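Local structure of transcriptional activator TenA-1 (Sulfolobus solfataricus P2, 2QZC) at residues E26-M31 with G145-D150; D48-E53 with D101-T106; I68-K73 with I175-D180; F130-T135 with N190-S195. The protein probably acts as a TenA-like thiaminase, hydrolysing thiamin or aminopyrimidine products of its breakdown in vitamin B1 salvage. All blocks are in the same frame, centred on the assembly; numbering follows the deposited sequence. Where two conformers were deposited one is given.

In the fold
The four contacts join helices far apart in the sequence of this all-helical, heme oxygenase-like chain, and they sample it widely. Interactions 3 and 4 are neighbours, centres about 16 Å apart, and they touch where Ile175, Ala178 and Leu179 pack against Leu131 and Trp134. Interactions 1 and 4 share helix 127-148 but lie about 23 Å apart between centres. Interaction 2 is nested in the chain loop closed by interaction 1 and is complete before interaction 4 opens; interaction 3 crosses all the others. Segments are thus interlaced along the chain, so early and late helices build one compact unit. On segment 48-53 of interaction 2, a bound imidazole marks what is probably the substrate pocket.

Interaction 1. Residues E26-M31 with G145-D150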
# COMPACT_ATOMS: atom_id res chain seq x y z
N GLU A 26 -19.20 23.72 -13.59
CA GLU A 26 -20.40 24.28 -12.95
C GLU A 26 -20.53 23.82 -11.49
O GLU A 26 -20.83 24.62 -10.60
CB GLU A 26 -21.64 23.85 -13.73
CG GLU A 26 -22.98 24.30 -13.13
CD GLU A 26 -24.18 23.89 -13.96
OE1 GLU A 26 -24.03 23.29 -15.05
OE2 GLU A 26 -25.31 24.16 -13.49
N PHE A 27 -20.33 22.53 -11.23
CA PHE A 27 -20.43 21.97 -9.88
C PHE A 27 -19.51 22.74 -8.93
O PHE A 27 -19.91 23.08 -7.81
CB PHE A 27 -20.04 20.48 -9.91
CG PHE A 27 -20.25 19.75 -8.61
CD1 PHE A 27 -19.32 19.84 -7.55
CD2 PHE A 27 -21.32 18.88 -8.45
CE1 PHE A 27 -19.49 19.10 -6.37
CE2 PHE A 27 -21.50 18.15 -7.27
CZ PHE A 27 -20.57 18.27 -6.22
N ILE A 28 -18.27 22.96 -9.35
CA ILE A 28 -17.28 23.69 -8.56
C ILE A 28 -17.63 25.17 -8.40
O ILE A 28 -17.47 25.73 -7.30
CB ILE A 28 -15.88 23.54 -9.20
CG1 ILE A 28 -15.45 22.07 -9.03
CG2 ILE A 28 -14.85 24.55 -8.62
CD1 ILE A 28 -14.31 21.70 -10.00
N LEU A 29 -18.10 25.81 -9.47
CA LEU A 29 -18.52 27.21 -9.40
C LEU A 29 -19.65 27.38 -8.40
O LEU A 29 -19.68 28.37 -7.66
CB LEU A 29 -18.95 27.72 -10.77
CG LEU A 29 -17.92 27.67 -11.91
CD1 LEU A 29 -18.47 28.26 -13.26
CD2 LEU A 29 -16.60 28.33 -11.48
N LYS A 30 -20.57 26.40 -8.34
CA LYS A 30 -21.69 26.44 -7.39
C LYS A 30 -21.24 26.14 -5.97
O LYS A 30 -21.87 26.60 -5.02
CB LYS A 30 -22.85 25.56 -7.82
CG LYS A 30 -23.46 26.01 -9.15
CD LYS A 30 -24.70 25.24 -9.53
CE LYS A 30 -25.92 25.73 -8.73
NZ LYS A 30 -26.26 27.20 -8.93
N MSE A 31 -20.16 25.35 -5.79
CA MSE A 31 -19.57 25.20 -4.45
C MSE A 31 -18.96 26.54 -3.98
O MSE A 31 -19.13 26.94 -2.83
CB MSE A 31 -18.51 24.08 -4.36
CG MSE A 31 -19.12 22.73 -4.31
SE MSE A 31 -17.83 21.39 -3.71
CE MSE A 31 -16.70 21.44 -5.15
N GLY A 145 -9.54 22.60 -4.48
CA GLY A 145 -9.57 22.93 -3.06
C GLY A 145 -9.06 24.34 -2.80
O GLY A 145 -9.68 25.07 -2.00
N ASP A 146 -7.99 24.76 -3.48
CA ASP A 146 -7.47 26.14 -3.31
C ASP A 146 -8.50 27.20 -3.72
O ASP A 146 -8.49 28.32 -3.18
CB ASP A 146 -6.21 26.37 -4.12
CG ASP A 146 -5.03 25.56 -3.63
OD1 ASP A 146 -5.03 25.02 -2.50
OD2 ASP A 146 -4.08 25.47 -4.43
N TYR A 147 -9.36 26.87 -4.67
CA TYR A 147 -10.40 27.77 -5.15
C TYR A 147 -11.61 27.81 -4.22
O TYR A 147 -12.08 28.87 -3.77
CB TYR A 147 -10.81 27.38 -6.55
CG TYR A 147 -11.88 28.24 -7.17
CD1 TYR A 147 -11.64 29.57 -7.47
CD2 TYR A 147 -13.11 27.71 -7.50
CE1 TYR A 147 -12.66 30.36 -8.07
CE2 TYR A 147 -14.11 28.46 -8.09
CZ TYR A 147 -13.89 29.78 -8.38
OH TYR A 147 -14.92 30.50 -8.98
N VAL A 148 -12.13 26.63 -3.90
CA VAL A 148 -13.35 26.49 -3.13
C VAL A 148 -13.21 26.86 -1.65
O VAL A 148 -14.23 27.17 -1.00
CB VAL A 148 -13.95 25.07 -3.34
CG1 VAL A 148 -15.24 24.78 -2.50
CG2 VAL A 148 -14.26 24.83 -4.83
N ILE A 149 -11.98 26.89 -1.12
CA ILE A 149 -11.77 27.28 0.30
C ILE A 149 -12.31 28.68 0.62
O ILE A 149 -12.63 28.94 1.77
CB ILE A 149 -10.26 27.13 0.71
CG1 ILE A 149 -10.07 27.12 2.23
CG2 ILE A 149 -9.38 28.15 -0.00
CD1 ILE A 149 -10.74 25.98 2.94
N ASP A 150 -12.40 29.54 -0.40
CA ASP A 150 -12.95 30.89 -0.22
C ASP A 150 -14.47 30.95 -0.23
O ASP A 150 -15.04 32.05 -0.12
CB ASP A 150 -12.38 31.84 -1.26
CG ASP A 150 -10.88 32.03 -1.09
OD1 ASP A 150 -10.37 31.98 0.05
OD2 ASP A 150 -10.21 32.22 -2.12
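Val148 is the main bump of this contact, and the hollow that receives it is formed by Ile28 and Met31, one turn apart on helix 26-32. Its two methyls touch different partners. Val148 CG1, anti to the backbone N, rests on CB of Met31 at 3.8 Å, while Val148 CG2 meets Ile28 CG2, also at 3.8 Å. The selenomethionine chain bends at its last torsion (chi3 -67°), and Met31 CE approaches Val148 CG2 more loosely, at 4.2 Å.

Ile28 in turn fills a notch. Ile28 CG2 is a small knob lodged between Val148 and the tyrosine next to it, lying near the ring plane at the edge, 3.8 Å from Tyr147 CD2. Beyond it, Leu29 starts out facing away from helix 127-148, yet Leu29 CD2 reaches back to Tyr147 OH at 3.7 Å, so the two aliphatic residues follow one another along the CD2-CE2 side of the phenol, out to its hydroxyl. Here the contact runs out to exposed surface, whereas its other end is sealed: Trp203 of helix 186-208 packs on Ile28, and Tyr156 and Trp159 of helix 154-164 pack on Met31.

Between the two segments the chemistry is that of carbon surfaces without hydrogen bonds, although Ser151 OG, just beyond, is hydrogen-bonded to Met31 O. Within the segments, the fit of helix 26-32 to helix 127-148 therefore depends on complementary shape and on the burial of Ile28, Met31 and Val148.

Interaction 2. Residues D48-E53 with D101-T106. With IMD (imidazole), chain C.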
# COMPACT_ATOMS: atom_id res chain seq x y z
N ASP A 48 -18.33 9.65 -4.27
CA ASP A 48 -16.91 9.81 -3.98
C ASP A 48 -16.43 8.79 -2.94
O ASP A 48 -15.30 8.28 -3.05
CB ASP A 48 -16.62 11.26 -3.54
CG ASP A 48 -15.19 11.49 -3.20
OD1 ASP A 48 -14.37 11.45 -4.12
OD2 ASP A 48 -14.91 11.72 -2.00
N GLY A 49 -17.28 8.45 -1.97
CA GLY A 49 -16.95 7.43 -0.95
C GLY A 49 -16.68 6.06 -1.58
O GLY A 49 -15.80 5.30 -1.14
N LYS A 50 -17.44 5.75 -2.63
CA LYS A 50 -17.24 4.49 -3.37
C LYS A 50 -15.97 4.59 -4.20
O LYS A 50 -15.14 3.67 -4.22
CB LYS A 50 -18.43 4.20 -4.27
CG LYS A 50 -19.77 4.07 -3.53
CD LYS A 50 -20.88 3.53 -4.41
CE LYS A 50 -20.79 2.04 -4.67
NZ LYS A 50 -21.02 1.24 -3.43
N TYR A 51 -15.82 5.69 -4.93
CA TYR A 51 -14.67 5.91 -5.77
C TYR A 51 -13.34 5.80 -5.02
O TYR A 51 -12.38 5.14 -5.47
CB TYR A 51 -14.77 7.31 -6.46
CG TYR A 51 -13.55 7.72 -7.20
CD1 TYR A 51 -13.38 7.39 -8.54
CD2 TYR A 51 -12.51 8.46 -6.57
CE1 TYR A 51 -12.22 7.76 -9.24
CE2 TYR A 51 -11.39 8.83 -7.26
CZ TYR A 51 -11.24 8.48 -8.62
OH TYR A 51 -10.13 8.84 -9.40
N VAL A 52 -13.25 6.50 -3.89
CA VAL A 52 -11.97 6.57 -3.14
C VAL A 52 -11.50 5.21 -2.69
O VAL A 52 -10.29 4.92 -2.73
CB VAL A 52 -12.05 7.54 -1.95
CG1 VAL A 52 -10.84 7.39 -0.99
CG2 VAL A 52 -12.12 8.95 -2.49
N GLU A 53 -12.41 4.33 -2.28
CA GLU A 53 -11.98 3.00 -1.87
C GLU A 53 -11.40 2.23 -3.08
O GLU A 53 -10.37 1.55 -2.99
CB GLU A 53 -13.13 2.21 -1.23
CG GLU A 53 -12.63 0.85 -0.72
CD GLU A 53 -13.68 -0.02 -0.08
OE1 GLU A 53 -14.68 0.52 0.40
OE2 GLU A 53 -13.51 -1.26 -0.05
N ASP A 101 -22.75 2.25 5.79
CA ASP A 101 -23.80 1.46 5.17
C ASP A 101 -24.39 2.14 3.93
O ASP A 101 -24.65 1.46 2.94
CB ASP A 101 -24.94 1.16 6.17
CG ASP A 101 -25.86 0.05 5.69
OD1 ASP A 101 -25.35 -1.07 5.41
OD2 ASP A 101 -27.09 0.28 5.60
N VAL A 102 -24.63 3.45 3.99
CA VAL A 102 -25.14 4.18 2.82
C VAL A 102 -24.17 4.09 1.64
O VAL A 102 -24.59 3.83 0.49
CB VAL A 102 -25.44 5.67 3.15
CG1 VAL A 102 -25.79 6.50 1.92
CG2 VAL A 102 -26.62 5.73 4.14
N ILE A 103 -22.89 4.26 1.93
CA ILE A 103 -21.86 4.20 0.87
C ILE A 103 -21.82 2.82 0.23
O ILE A 103 -21.86 2.71 -1.00
CB ILE A 103 -20.51 4.64 1.39
CG1 ILE A 103 -20.57 6.14 1.78
CG2 ILE A 103 -19.42 4.44 0.32
CD1 ILE A 103 -19.40 6.62 2.52
N VAL A 104 -21.80 1.77 1.07
CA VAL A 104 -21.73 0.41 0.58
C VAL A 104 -22.96 -0.03 -0.18
O VAL A 104 -22.83 -0.66 -1.25
CB VAL A 104 -21.45 -0.58 1.76
CG1 VAL A 104 -21.65 -2.04 1.32
CG2 VAL A 104 -20.07 -0.32 2.31
N LYS A 105 -24.14 0.33 0.32
CA LYS A 105 -25.40 -0.12 -0.26
C LYS A 105 -25.85 0.68 -1.48
O LYS A 105 -26.59 0.14 -2.30
CB LYS A 105 -26.51 -0.17 0.79
CG LYS A 105 -26.28 -1.27 1.87
N THR A 106 -25.39 1.92 -1.62
CA THR A 106 -25.72 2.73 -2.81
C THR A 106 -24.89 2.18 -3.98
O THR A 106 -23.74 1.81 -3.81
CB THR A 106 -25.39 4.21 -2.60
OG1 THR A 106 -26.15 4.67 -1.46
CG2 THR A 106 -25.79 5.06 -3.81
N1 IMD C . -12.61 12.09 -8.60
C2 IMD C . -12.45 12.23 -7.30
N3 IMD C . -13.53 11.75 -6.72
C4 IMD C . -14.35 11.27 -7.65
C5 IMD C . -13.77 11.48 -8.87
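Hydrogen bonds from one ammonium group dominate this crossing of helix 38-63 over the short helix 100-105, with local axes inclined at 74°. Lys50 bends at chi3 and chi4 so that NZ swings over the C-terminal end of the short helix. There it donates to Thr106 O at 2.8 Å, approaching nearly along the C=O axis (174°), and to Ile103 O at 3.0 Å, this time in the carbonyl plane. The positive charge sits where helix carbonyls converge, a setting likely to favour its protonated form; Tyr108 adds a cation-pi contact. An alanine here would remove both bonds and would probably leave the end of helix 100-105 less firmly fixed to helix 38-63. Thr106 contributes locally by turning OG1 back to Val102 O at 2.6 Å, a carbonyl that also accepts Thr106 N.

Packing is centred on Gly49 and Ile103. The CG2 methyl of Ile103 lies 3.7 Å from Gly49 C, and a CB on Gly49 would come into collision with Ile103 CD1. Lys50 CG brushes the same CG2 methyl at 3.9 Å.

Ligand contacts occupy the other side of helix 38-63. Imidazole, probably from the crystallisation liquor, donates from N3 to Asp48 OD1 at 2.7 Å in a nearly straight bond (164°), and lies over one face of Tyr51, with C4 3.5 Å above the ring plane. Glu199 also hydrogen-bonds it. An aromatic ring beneath a flat nitrogen heterocycle held by two acidic residues is consistent with the pyrimidine pocket of TenA proteins.

Interaction 3. Residues I68-K73 with I175-D180; sequences IDKVTK and ILYALD
The phenol ring of Tyr177 lies across the side chain of Lys70, the two crossing at about a right angle. Lys70 points its CB toward helix 166-179, then folds at chi2 (-60°) and chi4, so that its outer methylenes run beneath one face of the ring. Lys70 CE sits over the ring centre, 3.4 Å from the Tyr177 centroid, in a CH-pi contact, while Lys70 CD lies near the rim, 3.3 Å from Tyr177 CD2. The ammonium has moved farther out: Lys70 NZ is 4.2 Å from the Tyr177 centroid and 28° off the ring normal, still within a cation-pi interaction.

These two helices run almost antiparallel in the heme oxygenase-like bundle, with local axes at 161° and 9.2 Å apart. Small Ala178 marks the closest backbone approach, and its CB rests 3.9 Å from Lys70 CB, the inner end of the lysine chain whose outer part lies under the ring. Behind Ala178, Leu131 of helix 127-148 continues the core.

Charge at the tip is shared. Lys70 NZ forms a salt bridge with Asp69 OD2 at 2.8 Å, using the syn lone pair of that oxygen, and a second with Glu181 OE2, so two carboxylates and a ring would probably keep it protonated. A leucine here would lose both salt bridges and the cation-pi contact, and would probably leave Tyr177 less well fixed.

Lys73, with CG anti to the backbone N, also crosses Tyr177 at about a right angle, but touches it only with CD, 3.9 Å from Tyr177 CD2.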
# COMPACT_ATOMS: atom_id res chain seq x y z
N ILE A 68 10.81 1.59 -5.82
CA ILE A 68 10.56 1.42 -4.40
C ILE A 68 10.58 2.71 -3.59
O ILE A 68 9.74 2.89 -2.72
CB ILE A 68 11.46 0.30 -3.78
CG1 ILE A 68 10.92 -0.15 -2.41
CG2 ILE A 68 12.93 0.74 -3.77
CD1 ILE A 68 9.61 -0.87 -2.46
N ASP A 69 11.53 3.60 -3.89
CA ASP A 69 11.64 4.87 -3.17
C ASP A 69 10.42 5.78 -3.40
O ASP A 69 9.88 6.35 -2.45
CB ASP A 69 12.93 5.64 -3.54
CG ASP A 69 13.03 5.99 -5.05
OD1 ASP A 69 12.88 5.06 -5.90
OD2 ASP A 69 13.27 7.19 -5.37
N LYS A 70 10.00 5.86 -4.67
CA LYS A 70 8.87 6.73 -5.06
C LYS A 70 7.57 6.21 -4.47
O LYS A 70 6.78 7.00 -3.91
CB LYS A 70 8.75 6.84 -6.58
CG LYS A 70 9.96 7.42 -7.32
CD LYS A 70 10.26 8.81 -6.85
CE LYS A 70 11.31 9.49 -7.70
NZ LYS A 70 12.61 8.78 -7.61
N VAL A 71 7.34 4.91 -4.59
CA VAL A 71 6.07 4.36 -4.07
C VAL A 71 5.97 4.40 -2.53
O VAL A 71 4.90 4.74 -1.98
CB VAL A 71 5.69 2.96 -4.63
CG1 VAL A 71 5.61 2.98 -6.16
CG2 VAL A 71 6.59 1.87 -4.14
N THR A 72 7.08 4.12 -1.82
CA THR A 72 7.10 4.17 -0.35
C THR A 72 6.79 5.58 0.18
O THR A 72 6.04 5.73 1.14
CB THR A 72 8.46 3.68 0.20
OG1 THR A 72 8.71 2.38 -0.34
CG2 THR A 72 8.43 3.60 1.70
N LYS A 73 7.35 6.60 -0.48
CA LYS A 73 7.10 8.01 -0.11
C LYS A 73 5.60 8.33 -0.22
O LYS A 73 5.00 8.95 0.65
CB LYS A 73 7.89 8.96 -1.03
CG LYS A 73 7.90 10.43 -0.61
CD LYS A 73 8.54 11.29 -1.69
CE LYS A 73 8.69 12.74 -1.25
NZ LYS A 73 9.70 12.89 -0.14
N ILE A 175 3.57 12.50 -5.34
CA ILE A 175 3.04 11.98 -6.60
C ILE A 175 3.79 12.58 -7.79
O ILE A 175 4.18 11.87 -8.71
CB ILE A 175 1.51 12.22 -6.67
CG1 ILE A 175 0.79 11.36 -5.61
CG2 ILE A 175 0.97 11.95 -8.13
CD1 ILE A 175 -0.66 11.78 -5.31
N LEU A 176 4.03 13.90 -7.73
CA LEU A 176 4.75 14.59 -8.81
C LEU A 176 6.20 14.14 -8.90
O LEU A 176 6.72 14.06 -10.00
CB LEU A 176 4.61 16.11 -8.72
CG LEU A 176 3.19 16.69 -8.94
CD1 LEU A 176 3.18 18.22 -8.91
CD2 LEU A 176 2.52 16.21 -10.26
N TYR A 177 6.86 13.85 -7.75
CA TYR A 177 8.23 13.31 -7.74
C TYR A 177 8.26 11.97 -8.51
O TYR A 177 9.17 11.69 -9.30
CB TYR A 177 8.68 13.18 -6.27
CG TYR A 177 10.09 12.69 -6.00
CD1 TYR A 177 11.20 13.34 -6.57
CD2 TYR A 177 10.33 11.64 -5.10
CE1 TYR A 177 12.51 12.89 -6.29
CE2 TYR A 177 11.64 11.20 -4.80
CZ TYR A 177 12.72 11.83 -5.40
OH TYR A 177 14.00 11.40 -5.12
N ALA A 178 7.25 11.12 -8.28
CA ALA A 178 7.14 9.85 -9.01
C ALA A 178 6.82 10.08 -10.50
O ALA A 178 7.37 9.42 -11.36
CB ALA A 178 6.06 8.96 -8.40
N LEU A 179 5.90 11.01 -10.78
CA LEU A 179 5.53 11.34 -12.16
C LEU A 179 6.72 11.86 -12.97
O LEU A 179 6.80 11.56 -14.18
CB LEU A 179 4.37 12.35 -12.21
CG LEU A 179 3.76 12.71 -13.56
CD1 LEU A 179 3.07 11.49 -14.20
CD2 LEU A 179 2.75 13.82 -13.41
N ASP A 180 7.62 12.60 -12.33
CA ASP A 180 8.82 13.12 -13.05
C ASP A 180 9.73 12.03 -13.64
O ASP A 180 10.52 12.33 -14.56
CB ASP A 180 9.58 14.10 -12.17
CG ASP A 180 8.84 15.42 -11.97
OD1 ASP A 180 7.98 15.81 -12.80
OD2 ASP A 180 9.15 16.09 -10.96

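Interaction 4. Residues F130-T135 with N190-S195; sequences FLVAWT and NIFINS
Two long helices of the heme oxygenase-like bundle, 127-148 and 186-208, pass in the same general direction here, their local axes inclined by 33° and only 7.8 Å apart at closest approach. Small residues permit that proximity. At the tight centre, the methyl CB of Ala133 presses against Ile191 CG2 at 3.5 Å, closer than carbon atoms usually pack. Beside it, Ser195, on the same side of its helix one turn on, brings OG up to the backbone: OG donates to Ala133 O at 2.6 Å, in the carbonyl plane and on a lone pair. The same hydroxyl is hydrogen-bonded to His118 NE2 of helix 110-125, so this buried polar atom has two partners and ties three helices together.

Carbon contacts lengthen toward Phe192, though it contributes the most buried surface. Phe192 CB meets Val132 CG1 at 3.7 Å, the two side chains crossing at about a right angle, and Phe192 CD2 comes within 3.5 Å of Val132 O from an oblique direction. All six residues that touch are buried; solvent is reached only on the outer side of helix 186-208, where Asn190 is exposed and Ile193 and Asn194 partly so. On the inner side Phe130 and Trp134 turn away from this partner, packing on each other and on helix 38-63.

Thr135 is fixed in rotation by OG1, which donates to Leu131 O at 2.7 Å. This leaves Thr135 CG2 anti to the backbone N, and it lies at the edge of the Phe192 ring, in its plane, 3.9 Å from Phe192 CE2.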
# COMPACT_ATOMS: atom_id res chain seq x y z
N PHE A 130 -0.87 3.68 -14.60
CA PHE A 130 -1.75 4.01 -13.49
C PHE A 130 -1.47 5.41 -12.96
O PHE A 130 -2.39 6.19 -12.70
CB PHE A 130 -1.65 3.00 -12.34
CG PHE A 130 -2.36 3.46 -11.09
CD1 PHE A 130 -3.74 3.40 -11.02
CD2 PHE A 130 -1.66 4.14 -10.06
CE1 PHE A 130 -4.41 3.90 -9.91
CE2 PHE A 130 -2.35 4.66 -8.98
CZ PHE A 130 -3.71 4.53 -8.91
N LEU A 131 -0.20 5.74 -12.75
CA LEU A 131 0.20 7.05 -12.22
C LEU A 131 -0.33 8.19 -13.07
O LEU A 131 -0.88 9.15 -12.53
CB LEU A 131 1.74 7.08 -12.04
CG LEU A 131 2.34 8.32 -11.46
CD1 LEU A 131 1.78 8.70 -10.09
CD2 LEU A 131 3.87 8.09 -11.44
N VAL A 132 -0.20 8.07 -14.38
CA VAL A 132 -0.73 9.07 -15.28
C VAL A 132 -2.27 9.11 -15.17
O VAL A 132 -2.86 10.21 -15.11
CB VAL A 132 -0.23 8.88 -16.73
CG1 VAL A 132 -0.94 9.77 -17.71
CG2 VAL A 132 1.30 9.12 -16.77
N ALA A 133 -2.93 7.93 -15.11
CA ALA A 133 -4.38 7.89 -14.98
C ALA A 133 -4.91 8.50 -13.70
O ALA A 133 -6.02 8.99 -13.66
CB ALA A 133 -4.87 6.45 -15.11
N TRP A 134 -4.12 8.42 -12.64
CA TRP A 134 -4.46 8.88 -11.30
C TRP A 134 -4.19 10.36 -11.07
O TRP A 134 -4.79 10.98 -10.19
CB TRP A 134 -3.60 8.04 -10.32
CG TRP A 134 -3.87 8.18 -8.88
CD1 TRP A 134 -5.09 8.29 -8.27
CD2 TRP A 134 -2.90 8.19 -7.82
NE1 TRP A 134 -4.93 8.34 -6.91
CE2 TRP A 134 -3.60 8.28 -6.59
CE3 TRP A 134 -1.51 8.11 -7.80
CZ2 TRP A 134 -2.94 8.35 -5.33
CZ3 TRP A 134 -0.84 8.14 -6.56
CH2 TRP A 134 -1.56 8.25 -5.36
N THR A 135 -3.32 10.97 -11.87
CA THR A 135 -2.88 12.36 -11.64
C THR A 135 -4.01 13.38 -11.75
O THR A 135 -4.07 14.25 -10.90
CB THR A 135 -1.67 12.69 -12.51
OG1 THR A 135 -0.59 11.84 -12.09
CG2 THR A 135 -1.24 14.15 -12.29
N ASN A 190 -3.09 10.20 -23.71
CA ASN A 190 -4.45 9.75 -24.00
C ASN A 190 -5.14 9.13 -22.78
O ASN A 190 -6.34 9.34 -22.59
CB ASN A 190 -4.47 8.84 -25.21
CG ASN A 190 -4.27 9.61 -26.51
OD1 ASN A 190 -4.51 10.82 -26.56
ND2 ASN A 190 -3.88 8.90 -27.57
N ILE A 191 -4.36 8.47 -21.93
CA ILE A 191 -4.88 7.93 -20.65
C ILE A 191 -5.29 9.10 -19.74
O ILE A 191 -6.37 9.10 -19.12
CB ILE A 191 -3.84 7.02 -19.96
CG1 ILE A 191 -3.65 5.75 -20.78
CG2 ILE A 191 -4.28 6.62 -18.52
CD1 ILE A 191 -2.42 4.90 -20.36
N PHE A 192 -4.40 10.10 -19.61
CA PHE A 192 -4.64 11.30 -18.81
C PHE A 192 -5.90 12.00 -19.31
O PHE A 192 -6.77 12.42 -18.51
CB PHE A 192 -3.41 12.22 -18.92
CG PHE A 192 -3.39 13.40 -18.00
CD1 PHE A 192 -3.94 14.62 -18.40
CD2 PHE A 192 -2.74 13.35 -16.75
CE1 PHE A 192 -3.88 15.73 -17.57
CE2 PHE A 192 -2.65 14.46 -15.94
CZ PHE A 192 -3.25 15.66 -16.36
N ILE A 193 -6.03 12.15 -20.63
CA ILE A 193 -7.24 12.80 -21.23
C ILE A 193 -8.52 12.03 -20.81
O ILE A 193 -9.49 12.65 -20.40
CB ILE A 193 -7.15 12.87 -22.78
CG1 ILE A 193 -6.06 13.88 -23.20
CG2 ILE A 193 -8.52 13.21 -23.40
CD1 ILE A 193 -5.66 13.82 -24.68
N ASN A 194 -8.47 10.70 -20.87
CA ASN A 194 -9.64 9.89 -20.46
C ASN A 194 -10.00 10.15 -19.00
O ASN A 194 -11.19 10.33 -18.68
CB ASN A 194 -9.50 8.39 -20.73
CG ASN A 194 -9.84 8.02 -22.16
OD1 ASN A 194 -10.37 8.86 -22.92
ND2 ASN A 194 -9.57 6.76 -22.54
N SER A 195 -9.00 10.21 -18.11
CA SER A 195 -9.28 10.54 -16.71
C SER A 195 -9.94 11.91 -16.54
O SER A 195 -10.89 12.07 -15.75
CB SER A 195 -8.05 10.41 -15.85
OG SER A 195 -7.68 9.04 -15.71